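Local coordinates for protein phosphodiesterase (Pseudomonas aeruginosa, PDB 4G75) that acts as a colicin M-like bacteriocin, a magnesium-binding, peptidoglycan-degrading enzyme that probably acts on the lipid-linked precursor, at residues 205-208 against 209-213; 51-54 against 55-58. One frame throughout, in Å; residues are numbered along the deposited sequence.

Contact 1: 205-208 against 209-213; sequences WVAG and NTVGE. With MG (magnesium ion), chain B; EDO (1,2-ethanediol), chain D.
The turn that closes helix 205-208, where A207 meets T210, V211 and G212, leads straight into the magnesium site of this colicin M-type domain and is an example of a helix end that probably helps to set backbone carbonyls for a metal. A207 O is gripped by three successive amides. T210 N lies 3.0 Å from A207 O and well above the carbonyl plane (68° out of it), whereas V211 N, 2.8 Å from A207 O, lies in that plane. G212 N completes the set at 2.9 Å from A207 O, closing a pi-turn; the positive phi of G212 (62°) then swings the chain out of the turn toward strand 213-224. Just before these three amides, N209 N makes a helical i to i+4 bond to W205 O, at 2.9 Å. The hydroxyl of T210 folds back over the helix end: chi1 of -56° sets OG1 beside its own backbone N, and OG1 donates to V206 O across 2.7 Å. The side chain of N209 crosses the W205 ring obliquely at the benzo edge, while V206 CG2 rests over one ring face. W205 NE1 is turned to another partner, the carbonyl of G6. A207 CB touches V211 CG2. The magnesium takes V211 O and E213 O, with D241 OD2 and two waters as further ligands; G212, between the two carbonyl donors, is tied through its O to T200 OG1. V211 O stands 2.2 Å from the magnesium and E213 O 2.4 Å from it.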
loop_
_atom_site.group_PDB
_atom_site.type_symbol
_atom_site.label_atom_id
_atom_site.label_comp_id
_atom_site.label_asym_id
_atom_site.label_seq_id
_atom_site.Cartn_x
_atom_site.Cartn_y
_atom_site.Cartn_z
ATOM N N TRP A 205 -2.514 1.951 -9.338
ATOM C CA TRP A 205 -3.030 0.724 -8.734
ATOM C C TRP A 205 -2.681 0.670 -7.250
ATOM O O TRP A 205 -3.501 0.251 -6.439
ATOM C CB TRP A 205 -2.571 -0.546 -9.478
ATOM C CG TRP A 205 -1.209 -1.077 -9.092
ATOM C CD1 TRP A 205 -0.027 -0.848 -9.733
ATOM C CD2 TRP A 205 -0.907 -1.952 -7.997
ATOM N NE1 TRP A 205 0.996 -1.513 -9.097
ATOM C CE2 TRP A 205 0.480 -2.198 -8.028
ATOM C CE3 TRP A 205 -1.674 -2.542 -6.988
ATOM C CZ2 TRP A 205 1.116 -3.014 -7.089
ATOM C CZ3 TRP A 205 -1.042 -3.351 -6.060
ATOM C CH2 TRP A 205 0.337 -3.580 -6.114
ATOM N N VAL A 206 -1.480 1.123 -6.899
ATOM C CA VAL A 206 -1.044 1.124 -5.505
ATOM C C VAL A 206 -1.940 2.000 -4.620
ATOM O O VAL A 206 -2.418 1.566 -3.558
ATOM C CB VAL A 206 0.450 1.550 -5.374
ATOM C CG1 VAL A 206 0.850 1.713 -3.914
ATOM C CG2 VAL A 206 1.362 0.540 -6.072
ATOM N N ALA A 207 -2.187 3.230 -5.047
ATOM C CA ALA A 207 -3.053 4.101 -4.262
ATOM C C ALA A 207 -4.459 3.517 -4.213
ATOM O O ALA A 207 -5.099 3.513 -3.165
ATOM C CB ALA A 207 -3.078 5.518 -4.833
ATOM N N GLY A 208 -4.941 3.033 -5.355
ATOM C CA GLY A 208 -6.281 2.476 -5.424
ATOM C C GLY A 208 -6.489 1.305 -4.484
ATOM O O GLY A 208 -7.584 1.102 -3.956
ATOM N N ASN A 209 -5.426 0.537 -4.272
ATOM C CA ASN A 209 -5.478 -0.670 -3.462
ATOM C C ASN A 209 -5.107 -0.373 -2.015
ATOM O O ASN A 209 -5.095 -1.265 -1.174
ATOM C CB ASN A 209 -4.516 -1.703 -4.054
ATOM C CG ASN A 209 -4.796 -3.119 -3.588
ATOM O OD1 ASN A 209 -5.944 -3.517 -3.349
ATOM N ND2 ASN A 209 -3.743 -3.894 -3.478
ATOM N N THR A 210 -4.801 0.890 -1.725
ATOM C CA THR A 210 -4.424 1.294 -0.374
ATOM C C THR A 210 -5.443 2.266 0.229
ATOM O O THR A 210 -6.101 1.956 1.223
ATOM C CB THR A 210 -3.015 1.939 -0.347
ATOM O OG1 THR A 210 -2.064 1.026 -0.916
ATOM C CG2 THR A 210 -2.602 2.270 1.082
ATOM N N VAL A 211 -5.551 3.442 -0.376
ATOM C CA VAL A 211 -6.497 4.459 0.074
ATOM C C VAL A 211 -7.778 4.525 -0.751
ATOM O O VAL A 211 -8.786 5.023 -0.268
ATOM C CB VAL A 211 -5.862 5.863 0.107
ATOM C CG1 VAL A 211 -4.774 5.913 1.174
ATOM C CG2 VAL A 211 -5.302 6.235 -1.269
ATOM N N GLY A 212 -7.740 4.053 -1.992
ATOM C CA GLY A 212 -8.919 4.070 -2.849
ATOM C C GLY A 212 -9.434 5.473 -3.127
ATOM O O GLY A 212 -8.687 6.333 -3.601
ATOM N N GLU A 213 -10.711 5.710 -2.849
ATOM C CA GLU A 213 -11.265 7.049 -3.030
ATOM C C GLU A 213 -10.871 7.945 -1.864
ATOM O O GLU A 213 -11.063 7.584 -0.705
ATOM C CB GLU A 213 -12.790 7.013 -3.156
ATOM C CG GLU A 213 -13.373 8.366 -3.556
ATOM C CD GLU A 213 -14.882 8.443 -3.408
ATOM O OE1 GLU A 213 -15.582 8.355 -4.439
ATOM O OE2 GLU A 213 -15.367 8.598 -2.266
HETATM MG MG MG B . -10.692 5.692 0.708
HETATM C C1 EDO D . -8.773 -3.140 0.295
HETATM O O1 EDO D . -8.742 -2.519 1.586
HETATM C C2 EDO D . -7.459 -2.899 -0.433
HETATM O O2 EDO D . -6.380 -3.515 0.277
HETATM O O HOH W 1 -12.901 6.146 1.898
HETATM O O HOH W 2 -10.671 3.428 1.843
#

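Contact 2: 51-54 against 55-58; sequences NGDW and EKPL. With EDO (1,2-ethanediol), chain H.
D53, the centre of an inverse gamma turn with a weak 2.9 Å bond from W54 N to G52 O, carries the chain from the Schellman end of helix 34-49 into helix 55-65. The side chains of W54 and E55, neighbours in sequence, stack on each other where helix 55-65 begins. A chi1 of -62° sets E55 CG beside its own backbone N, where it makes a CH-pi contact 4.0 Å from the centroid of the five-membered ring of W54; the bend at chi2 (97°) then lays the carboxylate along the indole, 18° from its plane. L58 CD1 comes to the ring edge instead, 3.8 Å from W54 CE3. P57 packs against the turn with CD 3.0 Å from D53 O, a buried carbonyl that a proline nitrogen cannot satisfy. Water 3 joins the polar groups: it donates to D53 OD1 (2.7 Å) and E55 OE1 (2.8 Å) and accepts from K56 N (3.1 Å). E55 OE1 also pairs with R251, while K56 NZ reaches E253. Two carboxylates thus approach without direct contact, and the shared water and R251 probably ease their mutual repulsion.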
loop_
_atom_site.group_PDB
_atom_site.type_symbol
_atom_site.label_atom_id
_atom_site.label_comp_id
_atom_site.label_asym_id
_atom_site.label_seq_id
_atom_site.Cartn_x
_atom_site.Cartn_y
_atom_site.Cartn_z
ATOM N N ASN A 51 6.654 -7.870 -7.191
ATOM C CA ASN A 51 5.844 -7.294 -8.269
ATOM C C ASN A 51 4.416 -6.951 -7.831
ATOM O O ASN A 51 3.522 -6.769 -8.660
ATOM C CB ASN A 51 5.853 -8.181 -9.518
ATOM C CG ASN A 51 7.114 -8.005 -10.335
ATOM O OD1 ASN A 51 7.550 -6.881 -10.593
ATOM N ND2 ASN A 51 7.715 -9.116 -10.736
ATOM N N GLY A 52 4.218 -6.852 -6.520
ATOM C CA GLY A 52 2.953 -6.408 -5.964
ATOM C C GLY A 52 1.841 -7.440 -5.954
ATOM O O GLY A 52 0.689 -7.110 -5.671
ATOM N N ASP A 53 2.180 -8.687 -6.260
ATOM C CA ASP A 53 1.202 -9.770 -6.282
ATOM C C ASP A 53 1.030 -10.294 -4.859
ATOM O O ASP A 53 1.449 -11.402 -4.546
ATOM C CB ASP A 53 1.714 -10.876 -7.213
ATOM C CG ASP A 53 0.646 -11.896 -7.572
ATOM O OD1 ASP A 53 -0.554 -11.541 -7.606
ATOM O OD2 ASP A 53 1.016 -13.061 -7.838
ATOM N N TRP A 54 0.414 -9.488 -3.993
ATOM C CA TRP A 54 0.499 -9.724 -2.552
ATOM C C TRP A 54 -0.685 -10.476 -1.949
ATOM O O TRP A 54 -0.557 -11.103 -0.892
ATOM C CB TRP A 54 0.696 -8.393 -1.811
ATOM C CG TRP A 54 -0.494 -7.481 -1.861
ATOM C CD1 TRP A 54 -0.886 -6.694 -2.905
ATOM C CD2 TRP A 54 -1.450 -7.257 -0.812
ATOM N NE1 TRP A 54 -2.025 -5.998 -2.575
ATOM C CE2 TRP A 54 -2.390 -6.323 -1.294
ATOM C CE3 TRP A 54 -1.597 -7.754 0.486
ATOM C CZ2 TRP A 54 -3.459 -5.877 -0.524
ATOM C CZ3 TRP A 54 -2.660 -7.304 1.248
ATOM C CH2 TRP A 54 -3.578 -6.380 0.740
ATOM N N GLU A 55 -1.834 -10.390 -2.610
ATOM C CA GLU A 55 -3.050 -11.021 -2.112
ATOM C C GLU A 55 -2.931 -12.542 -2.131
ATOM O O GLU A 55 -3.242 -13.214 -1.152
ATOM C CB GLU A 55 -4.257 -10.593 -2.951
ATOM C CG GLU A 55 -4.560 -9.095 -2.909
ATOM C CD GLU A 55 -3.975 -8.358 -4.093
ATOM O OE1 GLU A 55 -2.904 -8.770 -4.594
ATOM O OE2 GLU A 55 -4.588 -7.364 -4.524
ATOM N N LYS A 56 -2.475 -13.087 -3.251
ATOM C CA LYS A 56 -2.442 -14.535 -3.410
ATOM C C LYS A 56 -1.546 -15.262 -2.397
ATOM O O LYS A 56 -1.984 -16.223 -1.770
ATOM C CB LYS A 56 -2.113 -14.918 -4.854
ATOM C CG LYS A 56 -3.248 -14.612 -5.827
ATOM C CD LYS A 56 -2.798 -14.832 -7.268
ATOM C CE LYS A 56 -3.907 -14.496 -8.255
ATOM N NZ LYS A 56 -3.499 -14.819 -9.641
ATOM N N PRO A 57 -0.306 -14.791 -2.200
ATOM C CA PRO A 57 0.528 -15.489 -1.211
ATOM C C PRO A 57 -0.085 -15.483 0.189
ATOM O O PRO A 57 -0.033 -16.502 0.875
ATOM C CB PRO A 57 1.842 -14.696 -1.207
ATOM C CG PRO A 57 1.797 -13.818 -2.414
ATOM C CD PRO A 57 0.387 -13.659 -2.841
ATOM N N LEU A 58 -0.658 -14.355 0.610
ATOM C CA LEU A 58 -1.257 -14.275 1.934
ATOM C C LEU A 58 -2.524 -15.113 2.024
ATOM O O LEU A 58 -2.759 -15.785 3.025
ATOM C CB LEU A 58 -1.548 -12.823 2.319
ATOM C CG LEU A 58 -0.326 -11.959 2.624
ATOM C CD1 LEU A 58 -0.783 -10.531 2.916
ATOM C CD2 LEU A 58 0.441 -12.521 3.807
HETATM C C1 EDO H . 3.868 -3.297 -11.754
HETATM O O1 EDO H . 2.483 -3.031 -12.007
HETATM C C2 EDO H . 3.997 -4.479 -10.800
HETATM O O2 EDO H . 3.388 -5.633 -11.393
HETATM O O HOH W 3 -2.444 -11.268 -5.710
#

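How the contacts relate
Contacts 1 and 2 are local turns, one at the end of helix 205-208 and the other at the start of helix 55-65; their centres are 15 Å apart, yet they touch. The side chain of N209 reaches W54 and E55, and W205 CH2 comes to 3.6 Å from G52 O. P144 of helix 143-153 touches both N209 and W54, and R251 touches W205, forms a salt bridge with E55 and a weak hydrogen bond with G52 O, so that common neighbours join the two turns. Contact 1 supplies metal ligands directly, whereas contact 2 stands back: the W54 side chain is about 14 Å from the magnesium and about 12 Å from the side chain of V211.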